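Long-range contacts in transcriptional regulator, TetR family (PDB 3EUP), which probably binds operator DNA through its N-terminal helix-turn-helix domain and regulates transcription as a TetR-family dimer: residues A57-A62 with D122-K127; Y65-V70 with G107-N112; S72-K77 with S92-D97; K150-D155 with A197-K202; I166-G171 with E190-L195. All coordinates share one frame; numbering follows the deposited sequence.

From the N terminus, helix 55-78 enters the first three contacts in turn. Contact 1 joins its start to helix 122-148 and closes the widest of three nested loops; contact 2, inside it, brings the middle of the helix to the beginning of helix 109-117, and contact 3, inside both, sets its later turns against helix 91-96. Contacts 2 and 3 touch through Val70 and Met94. After these loops close, contact 4 pairs the loop after helix 122-148 with the C-terminal tail and encloses contact 5, which packs helix 158-179 on helix 182-197. Contacts 2 and 5 meet where Leu110 packs on Glu170, linking the first group to the helices that face the second subunit.

Contact 1 of 5, residues A57-A62 with D122-K127; sequences AVAIAA and DALRKK
Ile60 packs against Ala123, Leu124 and Lys127, and its branches carry most of the contact between two helices that run almost parallel, their short segments 10.8 Å apart at 6°. From CB the side chain divides. With chi1 at -67°, CG1 stands anti to the carbonyl carbon and meets the isobutyl group of Leu124 obliquely, at 4.0 Å from Leu124 CD2. Beyond it CD1, the tip of the extended branch, comes to 4.5 Å from Ala123 CB, a looser touch one residue earlier on the same helix. The second branch, CG2, packs against the end of Lys127, whose CE lies 3.6 Å away and whose NZ is 3.7 Å from the same methyl; the two side chains cross at about a right angle. The lysine is bent at both chi2 and chi3, a folded course that brings CE across the CG2 methyl while NZ forms a salt bridge with Asp64, one turn further along helix 55-78. Its charge is thus answered by a carboxylate of the helix that CE touches. Ala59 adds a marginal touch, CB to Leu124 CD1 at 4.5 Å. No hydrogen bond passes between the segments. Helix 55-78 is the element that in TetR-family proteins runs from the DNA-binding domain into the C-terminal core, and here Val58, Ala59 and Ala62 pack on helix 10-31, Leu124 reaches helix 109-117, and Arg125 NH1 bonds to Ala178 O of the second subunit.

Contact 2 of 5, residues Y65-V70 with G107-N112; sequences YNWGHV and GCPLLN
The first turn of helix 109-117 abuts the middle of helix 55-78 here, Pro109 resting on Asn66, Trp67 and Val70. The proline ring wedges in with CG 3.6 Å from Trp67 N and 3.7 Å from Asn66 CB, while its CD lies 4.0 Å from Val70 CG2. Trp67 crosses the proline at about a right angle, and Pro109 CG sits at the indole edge, close to the ring plane and 3.9 Å from CE3. Chi1 of -176° sets Trp67 CG anti to the backbone N; with chi2 at -111° the indole lies side by side with Leu110, whose CD1 approaches CH2 obliquely at 3.6 Å and whose CB is 3.8 Å from CZ3. All of this lies near the centre of the chain, where helix 55-78 meets the C-terminal helices; in TetR relatives this part commonly holds the ligand pocket. An alanine in place of Trp67 would probably open a gap beside Leu110 CD1 and take the indole edge from Pro109 CG. Helix 122-148 backs the indole through Ala131 and flanks Leu110 through Ile132 and Trp135, and Leu110 also packs on Leu174 of the second subunit.

Contact 3 of 5, residues S72-K77 with S92-D97; sequences SVLTAK and SSMYND
Segments 72-77 and 92-96 are helices that pass each other at 136°, 10.6 Å apart at their closest, with the CA atoms of Leu74 and Met94 the nearest pair at 7.2 Å. Met94 is the side chain thrust across the gap. Its chain is extended through chi1 and chi2, and CG presses against Val73 CG1 at 3.4 Å, tighter than usual van der Waals contact. A chi3 of only -19° then brings CE almost over CB, a strained turn that directs the terminal methyl onto Leu74, where it lies 3.6 Å from CB; SD lies against Val73 CG1 and the backbone N of Leu74. Lys77, one turn beyond Val73, carries the polar half of the contact, its CD and CE passing across Met94 near CB and CA. Its chain is straight up to the bend at chi4, and NZ makes a weak hydrogen bond of 3.3 Å to Ser93 OG. NZ and Asp97 OD2 stay 4.3 Å apart, too far for a salt bridge, but one water joins them, accepting from NZ at 3.1 Å and donating to OD2 at 2.9 Å. The two opposite charges are thus linked through water, at the surface edge of the contact. Helix 91-96 is held from further sides: Met94 and Tyr95 both meet Phe103, and Ser92 and Asn96 pack on Phe189 of helix 182-197.

Contact 4 of 5, residues K150-D155 with A197-K202; sequences KEFRPD and AGIEVK
Ile199 lies over one face of the Phe152 ring, with Glu151 CB over the opposite face. The methyl CD1 makes a CH-pi contact 3.8 Å from the ring centroid and 14° off the normal. Alongside, Phe152 and Glu200 form a single antiparallel, non-hydrogen-bonded bridge, flanked by Val201 N to Glu151 O at 3.1 Å and Arg153 N to Ile199 O at 2.9 Å. The latter approaches the oxygen nearly along the C=O axis. The guanidinium of Arg153 turns a face to the same Ile199 O and its end to the carbonyl of Gly198: NH1 and NH2 both bond to that one oxygen, each at 3.1 Å. NH1 also makes a weak bond to Glu200 O at 2.9 Å, while NE meets Asp155 OD2 on the syn side at 3.1 Å. An alanine in place of Arg153 would probably leave the carbonyls of Gly198 and Glu200 without these donors, Asp155 without its cation, and the C-terminal tail less firmly held. The carboxylates of Glu151 and Glu200 lie 5.7 Å apart, OE2 to OE2; Glu200 OE2 is paired with Lys85 NZ, while Glu151 accepts from the backbone N of Tyr84 and Lys85, and both probably ease the repulsion.

Contact 5 of 5, residues I166-G171 with E190-L195; sequences IALVEG and ESLEDL
Gly171 N bonds to Ala167 O at 2.8 Å, closing the helical turn from which Leu168 and Val169 reach across to Leu192. The busiest atom of the contact is Leu168 CD1. A chi2 of 171° extends it toward the backbone of the partner helix, 3.8 Å from Leu192 CA and 4.1 Å from Ser191 O. It also lies 4.2 Å from Leu192 CD1 and 4.1 Å from Leu195 CD2. Helices 158-179 and 182-197 form an antiparallel pair, their short segments inclined at 170° and 9.8 Å apart, an arrangement in keeping with the four-helix bundle through which TetR-family proteins dimerise. Leu168 packs on Leu168 of the second subunit, while Ser191 OG is hydrogen-bonded to Ser164 of that chain and Asp194 forms a salt bridge with its Lys160. No hydrogen bond joins the two segments; the side chains that meet are apolar. Val169 crosses Leu192 obliquely, CG2 being 3.9 Å from Leu192 CD2, so that the two methyls of Leu192 are divided between Leu168 and Val169. Leu192 packs also on Leu89 and Met165, and Leu195 on Ser164 and Met165 of its own chain.

Contact 1 of 5, residues A57-A62 with D122-K127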
# COMPACT_ATOMS: atom_id res chain seq x y z
N ALA A 57 -12.97 -19.05 -1.03
CA ALA A 57 -12.48 -19.70 -2.24
C ALA A 57 -12.66 -18.77 -3.46
O ALA A 57 -11.79 -18.72 -4.32
CB ALA A 57 -13.20 -21.04 -2.48
N VAL A 58 -13.77 -18.03 -3.51
CA VAL A 58 -13.98 -17.06 -4.59
C VAL A 58 -12.95 -15.91 -4.51
O VAL A 58 -12.39 -15.53 -5.51
CB VAL A 58 -15.40 -16.45 -4.60
CG1 VAL A 58 -15.58 -15.60 -5.85
CG2 VAL A 58 -16.48 -17.56 -4.47
N ALA A 59 -12.68 -15.41 -3.30
CA ALA A 59 -11.69 -14.32 -3.07
C ALA A 59 -10.29 -14.72 -3.50
O ALA A 59 -9.59 -13.94 -4.13
CB ALA A 59 -11.69 -13.90 -1.63
N ILE A 60 -9.92 -15.96 -3.21
CA ILE A 60 -8.61 -16.49 -3.58
C ILE A 60 -8.45 -16.59 -5.10
O ILE A 60 -7.44 -16.15 -5.64
CB ILE A 60 -8.32 -17.82 -2.90
CG1 ILE A 60 -8.15 -17.60 -1.36
CG2 ILE A 60 -7.07 -18.53 -3.58
CD1 ILE A 60 -8.14 -18.92 -0.60
N ALA A 61 -9.45 -17.15 -5.78
CA ALA A 61 -9.47 -17.21 -7.24
C ALA A 61 -9.47 -15.79 -7.84
O ALA A 61 -8.76 -15.55 -8.84
CB ALA A 61 -10.73 -18.01 -7.73
N ALA A 62 -10.24 -14.88 -7.25
CA ALA A 62 -10.21 -13.46 -7.69
C ALA A 62 -8.82 -12.87 -7.62
O ALA A 62 -8.41 -12.19 -8.55
CB ALA A 62 -11.18 -12.57 -6.87
N ASP A 122 -4.39 -15.56 6.84
CA ASP A 122 -3.15 -16.24 6.50
C ASP A 122 -3.02 -16.69 5.06
O ASP A 122 -2.00 -16.40 4.42
CB ASP A 122 -2.99 -17.50 7.38
CG ASP A 122 -1.84 -17.39 8.29
OD1 ASP A 122 -2.07 -17.29 9.53
OD2 ASP A 122 -0.68 -17.40 7.78
N ALA A 123 -4.04 -17.40 4.54
CA ALA A 123 -3.92 -17.96 3.19
C ALA A 123 -3.66 -16.85 2.19
O ALA A 123 -2.77 -16.94 1.38
CB ALA A 123 -5.19 -18.78 2.78
N LEU A 124 -4.43 -15.78 2.25
CA LEU A 124 -4.27 -14.69 1.30
C LEU A 124 -3.03 -13.86 1.52
O LEU A 124 -2.49 -13.34 0.58
CB LEU A 124 -5.50 -13.79 1.30
CG LEU A 124 -6.64 -14.32 0.43
CD1 LEU A 124 -7.95 -13.67 0.84
CD2 LEU A 124 -6.27 -14.07 -0.97
N ARG A 125 -2.58 -13.70 2.78
CA ARG A 125 -1.32 -13.05 3.02
C ARG A 125 -0.22 -13.84 2.33
O ARG A 125 0.66 -13.29 1.68
CB ARG A 125 -1.04 -12.96 4.53
CG ARG A 125 -0.02 -11.91 4.93
CD ARG A 125 1.39 -12.28 4.68
NE ARG A 125 1.75 -13.52 5.38
CZ ARG A 125 2.81 -14.26 5.09
NH1 ARG A 125 3.65 -13.95 4.11
NH2 ARG A 125 3.04 -15.36 5.82
N LYS A 126 -0.27 -15.17 2.48
CA LYS A 126 0.74 -16.01 1.85
C LYS A 126 0.74 -15.84 0.34
O LYS A 126 1.78 -15.84 -0.27
CB LYS A 126 0.61 -17.48 2.31
CG LYS A 126 1.14 -17.64 3.74
CD LYS A 126 0.74 -19.00 4.44
CE LYS A 126 1.37 -19.13 5.86
NZ LYS A 126 0.89 -20.39 6.56
N LYS A 127 -0.43 -15.74 -0.28
CA LYS A 127 -0.51 -15.51 -1.72
C LYS A 127 0.15 -14.21 -2.07
O LYS A 127 0.86 -14.14 -3.06
CB LYS A 127 -1.94 -15.45 -2.24
CG LYS A 127 -2.79 -16.68 -1.95
CD LYS A 127 -2.66 -17.73 -2.96
CE LYS A 127 -3.61 -17.50 -4.11
NZ LYS A 127 -3.62 -18.72 -5.00

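Contact 2 of 5, residues Y65-V70 with G107-N112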
# COMPACT_ATOMS: atom_id res chain seq x y z
N TYR A 65 -6.72 -14.22 -10.39
CA TYR A 65 -7.08 -13.59 -11.68
C TYR A 65 -6.60 -12.12 -11.80
O TYR A 65 -6.04 -11.71 -12.82
CB TYR A 65 -8.59 -13.68 -11.92
CG TYR A 65 -9.09 -12.92 -13.12
CD1 TYR A 65 -9.32 -13.57 -14.33
CD2 TYR A 65 -9.41 -11.56 -13.03
CE1 TYR A 65 -9.81 -12.90 -15.41
CE2 TYR A 65 -9.89 -10.86 -14.16
CZ TYR A 65 -10.11 -11.55 -15.33
OH TYR A 65 -10.58 -10.92 -16.46
N ASN A 66 -6.84 -11.34 -10.77
CA ASN A 66 -6.41 -9.94 -10.72
C ASN A 66 -4.91 -9.73 -10.88
O ASN A 66 -4.46 -8.93 -11.73
CB ASN A 66 -6.90 -9.29 -9.41
CG ASN A 66 -8.36 -8.89 -9.48
OD1 ASN A 66 -9.06 -8.85 -8.47
ND2 ASN A 66 -8.83 -8.63 -10.69
N TRP A 67 -4.16 -10.46 -10.07
CA TRP A 67 -2.73 -10.43 -10.15
C TRP A 67 -2.23 -11.12 -11.43
O TRP A 67 -1.29 -10.65 -12.05
CB TRP A 67 -2.11 -11.01 -8.88
CG TRP A 67 -0.64 -10.91 -8.88
CD1 TRP A 67 0.25 -11.93 -8.98
CD2 TRP A 67 0.13 -9.70 -8.88
NE1 TRP A 67 1.53 -11.44 -8.97
CE2 TRP A 67 1.48 -10.07 -8.93
CE3 TRP A 67 -0.20 -8.34 -8.81
CZ2 TRP A 67 2.50 -9.14 -8.88
CZ3 TRP A 67 0.82 -7.42 -8.76
CH2 TRP A 67 2.15 -7.82 -8.80
N GLY A 68 -2.85 -12.23 -11.82
CA GLY A 68 -2.49 -12.87 -13.09
C GLY A 68 -2.62 -11.87 -14.26
O GLY A 68 -1.83 -11.88 -15.22
N HIS A 69 -3.64 -11.01 -14.17
CA HIS A 69 -3.82 -9.99 -15.17
C HIS A 69 -2.69 -8.96 -15.15
O HIS A 69 -2.19 -8.57 -16.23
CB HIS A 69 -5.14 -9.27 -14.99
CG HIS A 69 -5.44 -8.31 -16.09
ND1 HIS A 69 -5.18 -6.96 -16.00
CD2 HIS A 69 -5.94 -8.51 -17.33
CE1 HIS A 69 -5.52 -6.37 -17.13
NE2 HIS A 69 -5.98 -7.29 -17.96
N VAL A 70 -2.27 -8.53 -13.96
CA VAL A 70 -1.16 -7.58 -13.89
C VAL A 70 0.10 -8.24 -14.46
O VAL A 70 0.83 -7.62 -15.21
CB VAL A 70 -0.87 -7.07 -12.45
CG1 VAL A 70 0.42 -6.21 -12.44
CG2 VAL A 70 -2.04 -6.29 -11.90
N GLY A 107 -7.33 -1.07 -8.74
CA GLY A 107 -5.89 -0.85 -8.63
C GLY A 107 -5.14 -2.14 -8.38
O GLY A 107 -5.56 -3.21 -8.87
N CYS A 108 -4.06 -2.05 -7.61
CA CYS A 108 -3.14 -3.16 -7.48
C CYS A 108 -3.68 -4.17 -6.49
O CYS A 108 -3.88 -3.83 -5.32
CB CYS A 108 -1.76 -2.71 -7.01
SG CYS A 108 -0.58 -4.06 -6.88
N PRO A 109 -3.93 -5.41 -6.95
CA PRO A 109 -4.41 -6.43 -6.02
C PRO A 109 -3.39 -6.81 -4.93
O PRO A 109 -3.77 -7.31 -3.86
CB PRO A 109 -4.75 -7.61 -6.90
CG PRO A 109 -3.98 -7.40 -8.18
CD PRO A 109 -3.85 -5.91 -8.34
N LEU A 110 -2.10 -6.60 -5.21
CA LEU A 110 -1.09 -7.02 -4.27
C LEU A 110 -1.12 -6.06 -3.09
O LEU A 110 -1.17 -6.47 -1.92
CB LEU A 110 0.26 -7.06 -4.99
CG LEU A 110 1.55 -7.27 -4.24
CD1 LEU A 110 2.69 -7.45 -5.27
CD2 LEU A 110 1.78 -6.08 -3.32
N LEU A 111 -1.17 -4.77 -3.42
CA LEU A 111 -1.35 -3.75 -2.41
C LEU A 111 -2.68 -3.96 -1.70
O LEU A 111 -2.71 -3.99 -0.51
CB LEU A 111 -1.29 -2.42 -3.15
CG LEU A 111 -1.22 -1.11 -2.48
CD1 LEU A 111 -0.03 -1.01 -1.48
CD2 LEU A 111 -1.11 -0.03 -3.61
N ASN A 112 -3.77 -4.17 -2.42
CA ASN A 112 -5.08 -4.22 -1.82
C ASN A 112 -5.26 -5.44 -0.97
O ASN A 112 -5.91 -5.39 0.12
CB ASN A 112 -6.19 -4.19 -2.88
CG ASN A 112 -6.14 -2.94 -3.75
OD1 ASN A 112 -5.39 -1.98 -3.46
ND2 ASN A 112 -6.87 -2.98 -4.87

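Contact 3 of 5, residues S72-K77 with S92-D97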
# COMPACT_ATOMS: atom_id res chain seq x y z
N SER A 72 0.38 -10.65 -16.68
CA SER A 72 0.26 -10.78 -18.13
C SER A 72 0.50 -9.47 -18.87
O SER A 72 1.12 -9.48 -19.92
CB SER A 72 -1.09 -11.40 -18.50
OG SER A 72 -1.13 -12.69 -17.97
N VAL A 73 0.06 -8.36 -18.31
CA VAL A 73 0.32 -7.06 -18.91
C VAL A 73 1.79 -6.77 -18.85
O VAL A 73 2.38 -6.42 -19.87
CB VAL A 73 -0.46 -5.93 -18.23
CG1 VAL A 73 0.02 -4.58 -18.71
CG2 VAL A 73 -1.96 -6.07 -18.50
N LEU A 74 2.39 -6.97 -17.68
CA LEU A 74 3.81 -6.70 -17.50
C LEU A 74 4.64 -7.57 -18.46
O LEU A 74 5.60 -7.09 -19.08
CB LEU A 74 4.22 -6.95 -16.05
CG LEU A 74 5.63 -6.61 -15.53
CD1 LEU A 74 5.73 -6.81 -13.99
CD2 LEU A 74 6.74 -7.44 -16.21
N THR A 75 4.26 -8.85 -18.58
CA THR A 75 4.89 -9.80 -19.52
C THR A 75 4.80 -9.28 -20.96
O THR A 75 5.78 -9.28 -21.70
CB THR A 75 4.29 -11.25 -19.41
OG1 THR A 75 4.63 -11.81 -18.13
CG2 THR A 75 4.86 -12.18 -20.48
N ALA A 76 3.63 -8.80 -21.35
CA ALA A 76 3.42 -8.39 -22.72
C ALA A 76 4.24 -7.13 -23.01
O ALA A 76 4.85 -7.03 -24.05
CB ALA A 76 1.93 -8.19 -23.02
N LYS A 77 4.29 -6.20 -22.05
CA LYS A 77 5.05 -4.96 -22.21
C LYS A 77 6.56 -5.20 -22.17
O LYS A 77 7.30 -4.61 -22.95
CB LYS A 77 4.64 -3.95 -21.13
CG LYS A 77 3.31 -3.30 -21.44
CD LYS A 77 3.01 -2.16 -20.55
CE LYS A 77 1.80 -1.42 -21.07
NZ LYS A 77 2.16 -0.69 -22.28
N SER A 92 5.29 2.69 -15.20
CA SER A 92 4.51 3.90 -15.40
C SER A 92 3.46 3.78 -16.53
O SER A 92 2.32 4.24 -16.39
CB SER A 92 5.40 5.09 -15.72
OG SER A 92 4.55 6.19 -15.85
N SER A 93 3.82 3.15 -17.64
CA SER A 93 2.87 3.09 -18.72
C SER A 93 1.80 2.06 -18.33
O SER A 93 0.62 2.29 -18.58
CB SER A 93 3.54 2.81 -20.07
OG SER A 93 3.70 1.43 -20.24
N MET A 94 2.19 0.98 -17.67
CA MET A 94 1.20 -0.00 -17.26
C MET A 94 0.13 0.59 -16.33
O MET A 94 -1.07 0.31 -16.49
CB MET A 94 1.89 -1.21 -16.63
CG MET A 94 0.96 -2.34 -16.29
SD MET A 94 1.85 -3.75 -15.52
CE MET A 94 3.61 -3.45 -16.03
N TYR A 95 0.55 1.44 -15.37
CA TYR A 95 -0.39 1.96 -14.38
C TYR A 95 -1.11 3.22 -14.84
O TYR A 95 -2.27 3.42 -14.49
CB TYR A 95 0.29 2.24 -13.02
CG TYR A 95 -0.67 2.74 -11.94
CD1 TYR A 95 -1.56 1.87 -11.33
CD2 TYR A 95 -0.71 4.08 -11.57
CE1 TYR A 95 -2.44 2.30 -10.34
CE2 TYR A 95 -1.61 4.54 -10.62
CZ TYR A 95 -2.45 3.66 -10.00
OH TYR A 95 -3.34 4.07 -9.04
N ASN A 96 -0.44 4.09 -15.59
CA ASN A 96 -1.05 5.37 -15.99
C ASN A 96 -1.75 5.41 -17.35
O ASN A 96 -2.56 6.30 -17.57
CB ASN A 96 0.01 6.49 -15.99
CG ASN A 96 0.69 6.69 -14.61
OD1 ASN A 96 1.90 6.42 -14.41
ND2 ASN A 96 -0.10 7.17 -13.66
N ASP A 97 -1.42 4.51 -18.29
CA ASP A 97 -1.97 4.64 -19.67
C ASP A 97 -3.46 4.39 -19.69
O ASP A 97 -3.97 3.64 -18.87
CB ASP A 97 -1.29 3.68 -20.66
CG ASP A 97 0.12 4.15 -21.10
OD1 ASP A 97 0.55 5.27 -20.75
OD2 ASP A 97 0.80 3.39 -21.80
O HOH W 1 -0.33 1.00 -22.88

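Contact 4 of 5, residues K150-D155 with A197-K202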
# COMPACT_ATOMS: atom_id res chain seq x y z
N LYS A 150 26.15 -6.16 -20.48
CA LYS A 150 27.02 -4.99 -20.33
C LYS A 150 26.21 -3.69 -20.30
O LYS A 150 26.73 -2.61 -20.55
CB LYS A 150 28.03 -4.95 -21.46
CG LYS A 150 29.35 -4.21 -21.15
CD LYS A 150 30.28 -4.04 -22.42
CE LYS A 150 30.54 -5.36 -23.14
NZ LYS A 150 31.62 -5.29 -24.20
N GLU A 151 24.95 -3.82 -19.96
CA GLU A 151 24.05 -2.67 -19.85
C GLU A 151 24.12 -2.07 -18.44
O GLU A 151 24.09 -0.85 -18.26
CB GLU A 151 22.65 -3.14 -20.18
CG GLU A 151 21.73 -2.05 -20.52
CD GLU A 151 20.41 -2.55 -21.08
OE1 GLU A 151 20.35 -3.61 -21.75
OE2 GLU A 151 19.43 -1.84 -20.85
N PHE A 152 24.27 -2.95 -17.44
CA PHE A 152 24.37 -2.58 -16.05
C PHE A 152 25.67 -3.09 -15.50
O PHE A 152 26.19 -4.11 -15.95
CB PHE A 152 23.27 -3.27 -15.25
CG PHE A 152 21.89 -3.08 -15.80
CD1 PHE A 152 21.47 -1.84 -16.29
CD2 PHE A 152 20.97 -4.13 -15.76
CE1 PHE A 152 20.20 -1.67 -16.77
CE2 PHE A 152 19.69 -3.95 -16.25
CZ PHE A 152 19.30 -2.71 -16.75
N ARG A 153 26.13 -2.45 -14.43
CA ARG A 153 27.38 -2.80 -13.80
C ARG A 153 27.34 -4.13 -13.02
O ARG A 153 26.29 -4.53 -12.45
CB ARG A 153 27.74 -1.72 -12.81
CG ARG A 153 27.85 -0.34 -13.43
CD ARG A 153 28.71 0.53 -12.55
NE ARG A 153 28.05 0.75 -11.28
CZ ARG A 153 27.08 1.64 -11.08
NH1 ARG A 153 26.69 2.42 -12.09
NH2 ARG A 153 26.51 1.76 -9.88
N PRO A 154 28.50 -4.81 -12.95
CA PRO A 154 28.58 -6.05 -12.18
C PRO A 154 28.59 -5.84 -10.66
O PRO A 154 28.28 -6.76 -9.91
CB PRO A 154 29.90 -6.70 -12.66
CG PRO A 154 30.72 -5.57 -13.18
CD PRO A 154 29.80 -4.44 -13.57
N ASP A 155 28.89 -4.63 -10.18
CA ASP A 155 28.83 -4.41 -8.72
C ASP A 155 27.40 -4.14 -8.19
O ASP A 155 27.21 -3.94 -6.99
CB ASP A 155 29.80 -3.30 -8.27
CG ASP A 155 29.40 -1.92 -8.76
OD1 ASP A 155 30.13 -0.97 -8.43
OD2 ASP A 155 28.38 -1.78 -9.46
N ALA A 197 18.93 4.12 -13.90
CA ALA A 197 20.04 4.91 -14.49
C ALA A 197 21.29 4.78 -13.63
O ALA A 197 22.38 4.69 -14.15
CB ALA A 197 19.66 6.38 -14.64
N GLY A 198 21.11 4.73 -12.32
CA GLY A 198 22.21 4.64 -11.40
C GLY A 198 22.90 3.29 -11.38
O GLY A 198 23.96 3.18 -10.79
N ILE A 199 22.34 2.26 -12.01
CA ILE A 199 23.04 0.99 -12.07
C ILE A 199 23.71 0.76 -13.46
O ILE A 199 24.43 -0.21 -13.65
CB ILE A 199 22.16 -0.23 -11.67
CG1 ILE A 199 21.01 -0.45 -12.65
CG2 ILE A 199 21.63 -0.05 -10.23
CD1 ILE A 199 20.38 -1.85 -12.59
N GLU A 200 23.45 1.65 -14.41
CA GLU A 200 24.01 1.53 -15.73
C GLU A 200 25.54 1.59 -15.76
O GLU A 200 26.17 2.27 -14.97
CB GLU A 200 23.45 2.63 -16.62
CG GLU A 200 22.01 2.39 -17.03
CD GLU A 200 21.40 3.56 -17.79
OE1 GLU A 200 21.48 4.71 -17.30
OE2 GLU A 200 20.82 3.33 -18.87
N VAL A 201 26.13 0.85 -16.69
CA VAL A 201 27.58 0.89 -16.88
C VAL A 201 28.03 2.33 -17.18
O VAL A 201 27.26 3.12 -17.73
CB VAL A 201 28.00 -0.08 -18.01
CG1 VAL A 201 27.88 -1.56 -17.53
CG2 VAL A 201 27.15 0.15 -19.25
N LYS A 202 29.25 2.67 -16.78
CA LYS A 202 29.79 4.01 -17.04
C LYS A 202 29.83 4.38 -18.53
O LYS A 202 30.16 3.54 -19.35
CB LYS A 202 31.22 4.12 -16.52
CG LYS A 202 31.36 4.50 -15.05
CD LYS A 202 32.78 5.07 -14.82
CE LYS A 202 33.32 4.77 -13.44
NZ LYS A 202 34.81 4.72 -13.48

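Contact 5 of 5, residues I166-G171 with E190-L195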
# COMPACT_ATOMS: atom_id res chain seq x y z
N ILE A 166 10.06 -2.45 -6.51
CA ILE A 166 8.77 -2.87 -6.03
C ILE A 166 8.20 -1.86 -5.07
O ILE A 166 7.06 -1.44 -5.20
CB ILE A 166 8.84 -4.29 -5.42
CG1 ILE A 166 9.09 -5.30 -6.56
CG2 ILE A 166 7.55 -4.61 -4.61
CD1 ILE A 166 9.42 -6.76 -6.13
N ALA A 167 9.02 -1.39 -4.14
CA ALA A 167 8.60 -0.37 -3.21
C ALA A 167 8.19 0.88 -3.93
O ALA A 167 7.18 1.51 -3.60
CB ALA A 167 9.71 -0.07 -2.18
N LEU A 168 9.00 1.30 -4.89
CA LEU A 168 8.71 2.51 -5.60
C LEU A 168 7.43 2.44 -6.43
O LEU A 168 6.68 3.42 -6.47
CB LEU A 168 9.88 2.92 -6.47
CG LEU A 168 11.09 3.56 -5.77
CD1 LEU A 168 12.26 3.69 -6.80
CD2 LEU A 168 10.69 4.89 -5.16
N VAL A 169 7.17 1.31 -7.07
CA VAL A 169 5.98 1.16 -7.87
C VAL A 169 4.73 1.14 -6.98
O VAL A 169 3.79 1.89 -7.20
CB VAL A 169 6.06 -0.09 -8.77
CG1 VAL A 169 4.70 -0.37 -9.45
CG2 VAL A 169 7.17 0.11 -9.83
N GLU A 170 4.75 0.32 -5.93
CA GLU A 170 3.63 0.20 -5.04
C GLU A 170 3.37 1.49 -4.26
O GLU A 170 2.24 1.84 -4.05
CB GLU A 170 3.81 -1.01 -4.13
CG GLU A 170 3.93 -2.32 -4.91
CD GLU A 170 2.72 -2.58 -5.80
OE1 GLU A 170 1.66 -3.03 -5.28
OE2 GLU A 170 2.87 -2.38 -7.03
N GLY A 171 4.44 2.19 -3.88
CA GLY A 171 4.37 3.48 -3.22
C GLY A 171 3.82 4.56 -4.12
O GLY A 171 3.04 5.40 -3.66
N GLU A 190 9.52 8.84 -11.74
CA GLU A 190 10.75 9.52 -12.12
C GLU A 190 11.94 8.99 -11.28
O GLU A 190 13.04 8.73 -11.81
CB GLU A 190 10.57 11.04 -11.96
CG GLU A 190 11.44 11.84 -12.83
CD GLU A 190 11.46 13.33 -12.43
OE1 GLU A 190 10.41 13.86 -11.96
OE2 GLU A 190 12.57 13.93 -12.56
N SER A 191 11.74 8.82 -9.98
CA SER A 191 12.77 8.21 -9.17
C SER A 191 13.00 6.74 -9.52
O SER A 191 14.07 6.28 -9.35
CB SER A 191 12.47 8.36 -7.66
OG SER A 191 12.62 9.72 -7.25
N LEU A 192 12.00 5.99 -9.97
CA LEU A 192 12.28 4.64 -10.46
C LEU A 192 13.29 4.70 -11.63
O LEU A 192 14.25 3.94 -11.67
CB LEU A 192 11.02 3.96 -10.92
CG LEU A 192 11.09 2.53 -11.41
CD1 LEU A 192 11.56 1.54 -10.30
CD2 LEU A 192 9.71 2.16 -11.89
N GLU A 193 13.06 5.60 -12.58
CA GLU A 193 14.03 5.80 -13.65
C GLU A 193 15.43 6.15 -13.13
O GLU A 193 16.43 5.62 -13.62
CB GLU A 193 13.58 6.93 -14.58
CG GLU A 193 12.53 6.54 -15.55
CD GLU A 193 12.72 7.20 -16.93
OE1 GLU A 193 13.46 8.21 -17.01
OE2 GLU A 193 12.13 6.70 -17.92
N ASP A 194 15.52 7.07 -12.19
CA ASP A 194 16.81 7.42 -11.58
C ASP A 194 17.51 6.18 -10.94
O ASP A 194 18.72 6.02 -11.05
CB ASP A 194 16.65 8.52 -10.53
CG ASP A 194 16.05 9.81 -11.10
OD1 ASP A 194 16.21 10.04 -12.32
OD2 ASP A 194 15.42 10.59 -10.35
N LEU A 195 16.75 5.32 -10.27
CA LEU A 195 17.35 4.14 -9.65
C LEU A 195 18.06 3.29 -10.70
O LEU A 195 19.19 2.88 -10.52
CB LEU A 195 16.28 3.31 -8.91
CG LEU A 195 16.67 2.07 -8.12
CD1 LEU A 195 17.54 2.47 -6.89
CD2 LEU A 195 15.44 1.32 -7.67